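Local coordinates for putative endonuclease/exonuclease/phosphatase family protein (Bacteroides vulgatus ATCC 8482, PDB 3G6S) that probably hydrolyses phosphoester bonds, perhaps as a nuclease, as a member of the DNase I-like endonuclease/exonuclease/phosphatase family, at residues A[12-17]-A[22-27]; A[29-34]-A[53-58]; A[75-80]-A[136-141]; A[211-216]-A[240-245]. All coordinates share one frame; numbering follows the deposited sequence.

Contact 1 of 4, residues A[12-17]-A[22-27]; sequences RYDNPQ and NWQYRK
D14 and W23 bring the two arms of one long loop together, their CA atoms 5.1 Å apart, and a second approach follows at P16 and N22. Neither arm is a strand. The first ends in an Asx turn, with N15 OD1 accepting the backbone N of Q17 at 2.9 Å, just where a short 3-10 segment starts.

Polar links tie the arms both directly and through water. R26 NH2 donates to R12 O at 3.2 Å with an N-H...O angle of 148°; the oxygen lies near the guanidinium plane, whereas the donor is tilted from the carbonyl plane by 30°. Water 1 supplies a second route, accepting from R26 NH2 and donating to Y13 O at 2.7 Å. The guanidinium is further fixed by N21 O at NE and by I11 O and L248 O at NH1, so all three of its nitrogens are engaged. With CG of D14 anti to the backbone N (chi1 -178°), the carboxylate swings beside W23, its OD2 lying 3.9 Å from W23 CB. The same oxygen adds a weak, 3.4 Å bond from Q24 NE2. Were this aspartate an alanine, Q24 NE2 would probably lose its weak acceptor and a gap would be likely to open beside W23 CB.

Between strand 2-10 and helix 27-36, the loop leans on helix 49-58: D14 touches N50 and Q51, and W23 NE1 is hydrogen-bonded to D54 OD2 of that helix.

Contact 2 of 4, residues A[29-34]-A[53-58]; sequences RVCQFI and QDLRAG
C31 and G58 meet across the two helices through a sulfur and a bare backbone; no side-chain ring, amide or guanidinium takes part. The one planar arrangement within the segments is local to helix 53-58, where Q53 OE1 lies in plane at the edge of the R56 guanidinium, well away from the interface. Across it, C31 SG approaches G58 CA at 3.7 Å and G58 C at 4.1 Å. The sulfur is set anti to its own carbonyl carbon (chi1 -65°), which directs it onto the last turn of the opposing helix. There it also lies 4.2 Å from L55 CD1, an apolar touch made by one branch of the leucine.

The fit is consistent with a glycine at this point: a CB built on G58 would fall 2.3 Å from C31 SG, a clash, so the sulfur occupies the place a side chain would need. The backbone here is still helical, with G58 N bonded to D54 O at 2.8 Å.

The segment axes pass 9.8 Å apart and cross at -48°. Both helices rest on the seven-stranded sheet: V30, I34 and L55 all touch M44 of strand 41-45, and L55 also reaches F82 of strand 81-84. Helix 27-36 is the connection in a beta-alpha-beta crossover from strand 2-10 to the parallel neighbour 41-45, and the pair forms part of an outer helical layer of the alpha/beta sandwich characteristic of DNase I-like proteins.

Contact 3 of 4, residues A[75-80]-A[136-141]; sequences AGEYAP and NTHFDH
A79 and N136 join the two sheets of the DNase I-like beta sandwich: N136 sits on strand 131-138 of the six-stranded sheet, while A79 and P80 immediately precede strand 81-84 of the seven-stranded one. The touching parts run in almost opposite directions, and the closest CA pair, A79 with T137, is separated by 5.9 Å.

The link is a side-chain amide reaching a backbone carbonyl. CG of N136 stands anti to the backbone N (chi1 -174°), which carries the amide across to the A79 carbonyl, and ND2 donates to A79 O at 3.1 Å with an N-H...O angle of 160°. Seen from the donor the bond is regular, since A79 O lies close to the amide plane. From the acceptor it is not: ND2 stands above the carbonyl plane, 83° out of it, away from the lone-pair directions.

Two further bonds fix how the amide is turned: ND2 also reaches M44 O of strand 41-45, and OD1 pairs with T170 OG1 of strand 167-172. A leucine in place of N136 would probably leave A79 O and M44 O without this shared donor and T170 without its amide partner, weakening a buried polar tie between the sheets. P80 O is equally near ND2, but the angle is too poor for a hydrogen bond.

Further along, E77, salt-bridged to R69, faces H138 more loosely, with E77 OE1 resting 4.3 Å from H138 CD2 in an oblique approach to the ring.

Contact 4 of 4, residues A[211-216]-A[240-245]; sequences DFARIP and PAEVPE
E242, which packs against A213, has its carboxylate held by several partners. OE2 is hydrogen-bonded to Y207 OH and receives a weak bond from water 2 at 3.4 Å, while OE1 takes N252 ND2. The water donates more firmly to I215 O, at 2.7 Å, and so bridges the two loops.

Direct contact is apolar and small, 96 Å² in all. CB of A213 rests against E242 CG, at 4.3 Å, and P244 CG, at 4.2 Å. E242 CG lies beside both the backbone N and the carbonyl carbon (chi1 64°), which folds the chain in and presents its methylene to that methyl.

The A213 loop is shaped by three successive residues, D211 to A213, with positive phi, a left-handed bend. R214 closes it: its NE donates to D211 O at 3.0 Å, the carbonyl lying in the guanidinium plane and pointing almost straight at the donor, and its NH2 forms a salt bridge of weak bond geometry with D211 OD1.

Segment 211-216 lies in the loop that connects strand 201-204 to strand 224-228. Segment 240-245 belongs to the loop leading from strand 233-239 to strand 254-260. The contact is thus a surface meeting of two loops, with F212 turned to N21 and L247, and A241 resting on V205 just beyond edge strand 201-204.

Overall arrangement
The four contacts come in series along the chain, each closing before the next opens, and all lie within one DNase I-like family region. Contacts 1 and 2 have centres about 13 Å apart; W23 packs on V30 of helix 27-36 and L55 of helix 49-58, linking the two. Contact 4 lies about 15 Å from contact 1, centre to centre, to which F212 connects it by packing on R12 and R26, and touches contact 2 through P240 and F33. Contact 3 is the most central, about 9 Å from the chain's centre, and meets contact 1 through E77 and Y13. Peripheral loops and helices are thereby connected to the sandwich interior.

Contact 1 of 4, residues A[12-17]-A[22-27]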
# COMPACT_ATOMS: atom_id res chain seq x y z
N ARG A 12 -3.74 10.77 -0.84
CA ARG A 12 -4.84 11.71 -0.57
C ARG A 12 -5.61 11.98 -1.87
O ARG A 12 -5.10 12.66 -2.76
CB ARG A 12 -4.30 13.02 -0.02
CG ARG A 12 -5.35 14.11 0.09
CD ARG A 12 -6.41 13.79 1.12
NE ARG A 12 -7.50 14.75 1.03
CZ ARG A 12 -8.57 14.75 1.82
NH1 ARG A 12 -8.70 13.83 2.77
NH2 ARG A 12 -9.51 15.66 1.65
N TYR A 13 -6.82 11.45 -1.97
CA TYR A 13 -7.61 11.64 -3.18
C TYR A 13 -7.75 13.11 -3.58
O TYR A 13 -7.69 14.01 -2.73
CB TYR A 13 -9.00 11.00 -3.02
CG TYR A 13 -9.94 11.77 -2.13
CD1 TYR A 13 -10.76 12.77 -2.66
CD2 TYR A 13 -10.01 11.52 -0.77
CE1 TYR A 13 -11.63 13.48 -1.85
CE2 TYR A 13 -10.88 12.23 0.05
CZ TYR A 13 -11.69 13.21 -0.49
OH TYR A 13 -12.55 13.91 0.32
N ASP A 14 -7.92 13.33 -4.88
CA ASP A 14 -8.07 14.66 -5.46
C ASP A 14 -9.33 15.35 -4.95
O ASP A 14 -10.45 14.93 -5.25
CB ASP A 14 -8.16 14.55 -6.99
CG ASP A 14 -8.26 15.90 -7.68
OD1 ASP A 14 -8.92 16.81 -7.13
OD2 ASP A 14 -7.69 16.06 -8.78
N ASN A 15 -9.14 16.43 -4.19
CA ASN A 15 -10.26 17.19 -3.64
C ASN A 15 -10.00 18.69 -3.78
O ASN A 15 -9.14 19.25 -3.08
CB ASN A 15 -10.46 16.84 -2.17
CG ASN A 15 -11.60 17.61 -1.55
OD1 ASN A 15 -12.28 18.39 -2.23
ND2 ASN A 15 -11.83 17.41 -0.26
N PRO A 16 -10.75 19.37 -4.66
CA PRO A 16 -10.60 20.82 -4.89
C PRO A 16 -10.66 21.68 -3.63
O PRO A 16 -10.12 22.79 -3.59
CB PRO A 16 -11.72 21.14 -5.88
CG PRO A 16 -12.76 20.12 -5.54
CD PRO A 16 -11.95 18.87 -5.35
N GLN A 17 -11.31 21.15 -2.60
CA GLN A 17 -11.45 21.84 -1.33
C GLN A 17 -10.12 21.92 -0.57
O GLN A 17 -9.96 22.73 0.34
CB GLN A 17 -12.50 21.11 -0.49
CG GLN A 17 -12.88 21.77 0.81
CD GLN A 17 -14.03 21.04 1.49
OE1 GLN A 17 -13.90 19.85 1.84
NE2 GLN A 17 -15.17 21.72 1.67
N ASN A 22 -4.28 20.67 -2.84
CA ASN A 22 -4.94 19.88 -3.87
C ASN A 22 -3.94 19.05 -4.67
O ASN A 22 -2.78 19.42 -4.82
CB ASN A 22 -5.73 20.76 -4.83
CG ASN A 22 -6.42 19.96 -5.92
OD1 ASN A 22 -7.29 19.13 -5.65
ND2 ASN A 22 -6.03 20.19 -7.17
N TRP A 23 -4.42 17.92 -5.18
CA TRP A 23 -3.62 17.01 -5.97
C TRP A 23 -2.86 17.68 -7.11
O TRP A 23 -1.76 17.25 -7.48
CB TRP A 23 -4.50 15.89 -6.53
CG TRP A 23 -3.82 15.05 -7.54
CD1 TRP A 23 -4.03 15.07 -8.88
CD2 TRP A 23 -2.79 14.09 -7.31
NE1 TRP A 23 -3.19 14.18 -9.51
CE2 TRP A 23 -2.42 13.56 -8.56
CE3 TRP A 23 -2.14 13.62 -6.16
CZ2 TRP A 23 -1.43 12.58 -8.70
CZ3 TRP A 23 -1.15 12.65 -6.29
CH2 TRP A 23 -0.81 12.14 -7.56
N GLN A 24 -3.44 18.73 -7.68
CA GLN A 24 -2.78 19.43 -8.78
C GLN A 24 -1.43 20.02 -8.37
O GLN A 24 -0.51 20.09 -9.19
CB GLN A 24 -3.69 20.53 -9.33
CG GLN A 24 -5.01 20.02 -9.93
CD GLN A 24 -4.81 18.91 -10.96
OE1 GLN A 24 -3.99 19.03 -11.87
NE2 GLN A 24 -5.57 17.82 -10.82
N TYR A 25 -1.29 20.42 -7.11
CA TYR A 25 -0.04 21.01 -6.63
C TYR A 25 0.93 19.97 -6.05
O TYR A 25 2.02 20.32 -5.61
CB TYR A 25 -0.33 22.08 -5.57
CG TYR A 25 -1.36 23.10 -5.98
CD1 TYR A 25 -1.16 23.91 -7.11
CD2 TYR A 25 -2.55 23.24 -5.28
CE1 TYR A 25 -2.13 24.82 -7.52
CE2 TYR A 25 -3.53 24.14 -5.69
CZ TYR A 25 -3.32 24.93 -6.81
OH TYR A 25 -4.30 25.80 -7.24
N ARG A 26 0.53 18.70 -6.06
CA ARG A 26 1.37 17.65 -5.51
C ARG A 26 1.78 16.62 -6.54
O ARG A 26 2.75 15.89 -6.34
CB ARG A 26 0.62 16.99 -4.35
CG ARG A 26 0.20 18.01 -3.31
CD ARG A 26 -0.42 17.38 -2.07
NE ARG A 26 -1.80 16.93 -2.26
CZ ARG A 26 -2.15 15.70 -2.64
NH1 ARG A 26 -1.22 14.79 -2.88
NH2 ARG A 26 -3.43 15.38 -2.73
N LYS A 27 1.03 16.58 -7.65
CA LYS A 27 1.27 15.66 -8.76
C LYS A 27 2.75 15.43 -9.06
O LYS A 27 3.24 14.32 -8.96
CB LYS A 27 0.62 16.17 -10.05
CG LYS A 27 -0.89 16.35 -10.03
CD LYS A 27 -1.44 16.49 -11.47
CE LYS A 27 -0.71 17.58 -12.28
NZ LYS A 27 -1.03 17.47 -13.72
O HOH W 1 -6.15 16.27 -2.73

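Contact 2 of 4, residues A[29-34]-A[53-58]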
# COMPACT_ATOMS: atom_id res chain seq x y z
N ARG A 29 5.46 16.58 -7.45
CA ARG A 29 6.24 16.26 -6.26
C ARG A 29 6.20 14.76 -5.96
O ARG A 29 7.22 14.16 -5.65
CB ARG A 29 5.72 17.05 -5.05
CG ARG A 29 5.92 18.55 -5.15
CD ARG A 29 5.95 19.20 -3.77
NE ARG A 29 4.62 19.46 -3.21
CZ ARG A 29 3.94 20.59 -3.39
NH1 ARG A 29 4.46 21.57 -4.11
NH2 ARG A 29 2.74 20.74 -2.83
N VAL A 30 5.01 14.16 -6.08
CA VAL A 30 4.84 12.72 -5.82
C VAL A 30 5.58 11.85 -6.84
O VAL A 30 6.29 10.91 -6.47
CB VAL A 30 3.34 12.32 -5.79
CG1 VAL A 30 3.21 10.82 -5.56
CG2 VAL A 30 2.62 13.08 -4.67
N CYS A 31 5.41 12.15 -8.13
CA CYS A 31 6.09 11.40 -9.19
C CYS A 31 7.60 11.50 -9.00
O CYS A 31 8.32 10.50 -9.10
CB CYS A 31 5.76 11.95 -10.58
SG CYS A 31 4.03 11.80 -11.09
N GLN A 32 8.08 12.71 -8.74
CA GLN A 32 9.51 12.94 -8.57
C GLN A 32 10.07 12.10 -7.43
O GLN A 32 11.12 11.48 -7.57
CB GLN A 32 9.78 14.43 -8.33
CG GLN A 32 11.21 14.84 -8.70
CD GLN A 32 11.56 14.45 -10.14
OE1 GLN A 32 10.91 14.88 -11.10
NE2 GLN A 32 12.59 13.61 -10.29
N PHE A 33 9.36 12.09 -6.31
CA PHE A 33 9.80 11.31 -5.14
C PHE A 33 10.03 9.85 -5.54
O PHE A 33 11.07 9.26 -5.25
CB PHE A 33 8.75 11.40 -4.04
CG PHE A 33 9.12 10.69 -2.79
CD1 PHE A 33 9.87 11.33 -1.81
CD2 PHE A 33 8.72 9.38 -2.58
CE1 PHE A 33 10.21 10.66 -0.63
CE2 PHE A 33 9.05 8.70 -1.41
CZ PHE A 33 9.80 9.35 -0.43
N ILE A 34 9.04 9.28 -6.23
CA ILE A 34 9.09 7.89 -6.69
C ILE A 34 10.32 7.62 -7.56
O ILE A 34 11.08 6.70 -7.28
CB ILE A 34 7.81 7.53 -7.47
CG1 ILE A 34 6.60 7.67 -6.54
CG2 ILE A 34 7.91 6.11 -8.02
CD1 ILE A 34 5.26 7.44 -7.23
N GLN A 53 -4.34 8.22 -13.73
CA GLN A 53 -3.84 8.60 -15.05
C GLN A 53 -2.62 9.53 -14.97
O GLN A 53 -1.71 9.44 -15.79
CB GLN A 53 -4.94 9.28 -15.88
CG GLN A 53 -5.98 8.32 -16.45
CD GLN A 53 -5.36 7.21 -17.31
OE1 GLN A 53 -4.75 6.27 -16.80
NE2 GLN A 53 -5.52 7.33 -18.63
N ASP A 54 -2.61 10.44 -13.99
CA ASP A 54 -1.47 11.34 -13.85
C ASP A 54 -0.23 10.55 -13.47
O ASP A 54 0.87 10.85 -13.93
CB ASP A 54 -1.73 12.40 -12.79
CG ASP A 54 -2.84 13.35 -13.17
OD1 ASP A 54 -3.06 13.57 -14.38
OD2 ASP A 54 -3.49 13.89 -12.24
N LEU A 55 -0.41 9.54 -12.62
CA LEU A 55 0.73 8.72 -12.20
C LEU A 55 1.34 8.02 -13.40
O LEU A 55 2.56 8.03 -13.58
CB LEU A 55 0.31 7.67 -11.15
CG LEU A 55 0.35 8.01 -9.65
CD1 LEU A 55 1.42 9.06 -9.35
CD2 LEU A 55 -1.00 8.52 -9.21
N ARG A 56 0.50 7.42 -14.24
CA ARG A 56 0.99 6.74 -15.42
C ARG A 56 1.76 7.71 -16.31
O ARG A 56 2.79 7.36 -16.89
CB ARG A 56 -0.18 6.11 -16.20
CG ARG A 56 -0.88 4.98 -15.45
CD ARG A 56 -2.00 4.36 -16.26
NE ARG A 56 -1.59 4.04 -17.62
CZ ARG A 56 -0.56 3.26 -17.94
NH1 ARG A 56 0.17 2.69 -16.99
NH2 ARG A 56 -0.26 3.05 -19.22
N ALA A 57 1.26 8.94 -16.42
CA ALA A 57 1.92 9.94 -17.26
C ALA A 57 3.24 10.42 -16.66
O ALA A 57 4.21 10.64 -17.38
CB ALA A 57 0.99 11.12 -17.47
N GLY A 58 3.27 10.56 -15.34
CA GLY A 58 4.47 11.02 -14.67
C GLY A 58 5.49 9.92 -14.41
O GLY A 58 6.66 10.21 -14.17

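Contact 3 of 4, residues A[75-80]-A[136-141]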
# COMPACT_ATOMS: atom_id res chain seq x y z
N ALA A 75 -14.79 4.04 -11.31
CA ALA A 75 -15.49 4.78 -10.27
C ALA A 75 -14.97 4.47 -8.87
O ALA A 75 -14.82 3.30 -8.51
CB ALA A 75 -16.98 4.49 -10.34
N GLY A 76 -14.70 5.51 -8.10
CA GLY A 76 -14.21 5.32 -6.75
C GLY A 76 -12.70 5.37 -6.62
O GLY A 76 -11.99 5.53 -7.62
N GLU A 77 -12.20 5.22 -5.40
CA GLU A 77 -10.76 5.26 -5.18
C GLU A 77 -10.10 3.93 -5.55
O GLU A 77 -10.66 2.85 -5.34
CB GLU A 77 -10.45 5.59 -3.71
CG GLU A 77 -11.27 6.74 -3.15
CD GLU A 77 -10.79 7.20 -1.78
OE1 GLU A 77 -10.43 6.34 -0.94
OE2 GLU A 77 -10.79 8.42 -1.52
N TYR A 78 -8.92 4.02 -6.13
CA TYR A 78 -8.14 2.84 -6.51
C TYR A 78 -7.19 2.53 -5.36
O TYR A 78 -6.96 3.37 -4.49
CB TYR A 78 -7.26 3.14 -7.72
CG TYR A 78 -7.96 3.26 -9.05
CD1 TYR A 78 -7.57 2.45 -10.12
CD2 TYR A 78 -8.97 4.20 -9.27
CE1 TYR A 78 -8.16 2.57 -11.37
CE2 TYR A 78 -9.57 4.32 -10.51
CZ TYR A 78 -9.16 3.50 -11.55
OH TYR A 78 -9.74 3.60 -12.79
N ALA A 79 -6.64 1.33 -5.38
CA ALA A 79 -5.63 0.90 -4.40
C ALA A 79 -4.66 0.15 -5.30
O ALA A 79 -4.41 -1.03 -5.13
CB ALA A 79 -6.26 -0.03 -3.38
N PRO A 80 -4.08 0.87 -6.28
CA PRO A 80 -3.14 0.36 -7.28
C PRO A 80 -1.72 0.04 -6.85
O PRO A 80 -1.24 0.46 -5.80
CB PRO A 80 -3.16 1.45 -8.33
CG PRO A 80 -3.16 2.70 -7.48
CD PRO A 80 -4.11 2.35 -6.32
N ASN A 136 -1.87 -4.89 -2.09
CA ASN A 136 -2.03 -3.52 -1.63
C ASN A 136 -3.48 -3.30 -1.27
O ASN A 136 -4.37 -3.63 -2.05
CB ASN A 136 -1.64 -2.55 -2.75
CG ASN A 136 -1.65 -1.13 -2.28
OD1 ASN A 136 -1.03 -0.80 -1.26
ND2 ASN A 136 -2.34 -0.25 -3.01
N THR A 137 -3.73 -2.74 -0.10
CA THR A 137 -5.10 -2.55 0.31
C THR A 137 -5.34 -1.26 1.11
O THR A 137 -4.40 -0.55 1.44
CB THR A 137 -5.55 -3.78 1.12
OG1 THR A 137 -6.92 -3.65 1.50
CG2 THR A 137 -4.69 -3.95 2.35
N HIS A 138 -6.61 -0.97 1.41
CA HIS A 138 -7.03 0.20 2.20
C HIS A 138 -8.18 -0.22 3.11
O HIS A 138 -9.28 -0.48 2.63
CB HIS A 138 -7.52 1.34 1.29
CG HIS A 138 -7.63 2.66 1.98
ND1 HIS A 138 -7.48 2.79 3.34
CD2 HIS A 138 -7.84 3.90 1.49
CE1 HIS A 138 -7.58 4.08 3.67
NE2 HIS A 138 -7.80 4.77 2.57
N PHE A 139 -7.92 -0.31 4.41
CA PHE A 139 -8.93 -0.73 5.40
C PHE A 139 -9.94 0.35 5.82
O PHE A 139 -9.73 1.54 5.60
CB PHE A 139 -8.22 -1.27 6.65
CG PHE A 139 -7.81 -2.71 6.54
CD1 PHE A 139 -7.46 -3.27 5.32
CD2 PHE A 139 -7.73 -3.50 7.68
CE1 PHE A 139 -7.04 -4.60 5.24
CE2 PHE A 139 -7.31 -4.83 7.60
CZ PHE A 139 -6.97 -5.38 6.38
N ASP A 140 -11.03 -0.10 6.44
CA ASP A 140 -12.09 0.79 6.94
C ASP A 140 -11.66 1.37 8.29
O ASP A 140 -11.14 0.66 9.15
CB ASP A 140 -13.39 0.01 7.12
CG ASP A 140 -14.55 0.90 7.57
OD1 ASP A 140 -15.61 0.35 7.95
OD2 ASP A 140 -14.42 2.14 7.54
N HIS A 141 -11.89 2.67 8.48
CA HIS A 141 -11.51 3.32 9.73
C HIS A 141 -12.55 3.12 10.83
O HIS A 141 -12.22 3.17 12.03
CB HIS A 141 -11.30 4.81 9.50
CG HIS A 141 -12.47 5.48 8.85
ND1 HIS A 141 -13.18 6.50 9.46
CD2 HIS A 141 -13.06 5.28 7.65
CE1 HIS A 141 -14.16 6.88 8.66
NE2 HIS A 141 -14.11 6.16 7.56

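Contact 4 of 4, residues A[211-216]-A[240-245]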
# COMPACT_ATOMS: atom_id res chain seq x y z
N ASP A 211 -1.83 14.97 8.66
CA ASP A 211 -2.91 15.81 8.14
C ASP A 211 -2.38 17.11 7.52
O ASP A 211 -2.85 18.20 7.84
CB ASP A 211 -3.92 16.12 9.26
CG ASP A 211 -5.13 16.91 8.77
OD1 ASP A 211 -5.62 16.63 7.65
OD2 ASP A 211 -5.61 17.80 9.51
N PHE A 212 -1.40 16.98 6.63
CA PHE A 212 -0.80 18.14 5.98
C PHE A 212 -0.05 19.02 6.97
O PHE A 212 -0.19 20.24 6.97
CB PHE A 212 -1.86 18.97 5.25
CG PHE A 212 -2.41 18.31 4.01
CD1 PHE A 212 -1.57 18.00 2.95
CD2 PHE A 212 -3.76 18.01 3.91
CE1 PHE A 212 -2.07 17.40 1.79
CE2 PHE A 212 -4.27 17.40 2.76
CZ PHE A 212 -3.42 17.09 1.70
N ALA A 213 0.76 18.37 7.81
CA ALA A 213 1.56 19.04 8.83
C ALA A 213 0.76 19.90 9.80
O ALA A 213 1.28 20.87 10.34
CB ALA A 213 2.64 19.88 8.16
N ARG A 214 -0.50 19.55 10.02
CA ARG A 214 -1.32 20.32 10.94
C ARG A 214 -1.38 19.68 12.32
O ARG A 214 -1.80 20.30 13.29
CB ARG A 214 -2.72 20.53 10.36
CG ARG A 214 -2.75 21.67 9.36
CD ARG A 214 -4.09 21.84 8.68
NE ARG A 214 -4.47 20.67 7.91
CZ ARG A 214 -5.47 20.64 7.03
NH1 ARG A 214 -6.18 21.74 6.80
NH2 ARG A 214 -5.74 19.52 6.38
N ILE A 215 -0.94 18.43 12.41
CA ILE A 215 -0.92 17.72 13.68
C ILE A 215 0.52 17.71 14.20
O ILE A 215 1.45 17.38 13.47
CB ILE A 215 -1.43 16.27 13.51
CG1 ILE A 215 -2.84 16.29 12.95
CG2 ILE A 215 -1.43 15.57 14.84
CD1 ILE A 215 -3.42 14.91 12.72
N PRO A 216 0.72 18.10 15.47
CA PRO A 216 2.07 18.11 16.03
C PRO A 216 2.69 16.71 15.98
O PRO A 216 2.02 15.72 16.28
CB PRO A 216 1.86 18.62 17.45
CG PRO A 216 0.48 18.15 17.78
CD PRO A 216 -0.27 18.46 16.50
N PRO A 240 10.27 9.22 5.43
CA PRO A 240 10.71 10.61 5.31
C PRO A 240 9.75 11.60 5.95
O PRO A 240 8.53 11.49 5.79
CB PRO A 240 10.83 10.80 3.80
CG PRO A 240 9.76 9.89 3.27
CD PRO A 240 9.96 8.65 4.11
N ALA A 241 10.30 12.56 6.68
CA ALA A 241 9.46 13.57 7.33
C ALA A 241 8.80 14.43 6.25
O ALA A 241 9.39 14.70 5.20
CB ALA A 241 10.30 14.45 8.25
N GLU A 242 7.57 14.84 6.52
CA GLU A 242 6.85 15.66 5.59
C GLU A 242 7.50 17.04 5.56
O GLU A 242 8.17 17.43 6.52
CB GLU A 242 5.37 15.73 5.99
CG GLU A 242 5.03 16.40 7.34
CD GLU A 242 5.69 15.76 8.56
OE1 GLU A 242 5.95 14.54 8.58
OE2 GLU A 242 5.94 16.51 9.54
N VAL A 243 7.33 17.77 4.46
CA VAL A 243 7.91 19.10 4.35
C VAL A 243 6.77 20.10 4.19
O VAL A 243 6.08 20.08 3.18
CB VAL A 243 8.85 19.20 3.14
CG1 VAL A 243 9.59 20.52 3.17
CG2 VAL A 243 9.84 18.04 3.14
N PRO A 244 6.56 20.96 5.20
CA PRO A 244 5.50 21.97 5.18
C PRO A 244 5.37 22.81 3.91
O PRO A 244 4.27 23.22 3.54
CB PRO A 244 5.82 22.82 6.41
CG PRO A 244 6.34 21.79 7.36
CD PRO A 244 7.29 21.00 6.48
N GLU A 245 6.49 23.06 3.24
CA GLU A 245 6.48 23.83 2.00
C GLU A 245 6.11 22.93 0.82
O GLU A 245 5.08 23.13 0.18
CB GLU A 245 7.86 24.46 1.75
CG GLU A 245 8.38 25.39 2.85
CD GLU A 245 9.12 24.65 3.97
OE1 GLU A 245 8.48 23.88 4.71
OE2 GLU A 245 10.35 24.86 4.10
O HOH W 2 3.65 17.27 11.87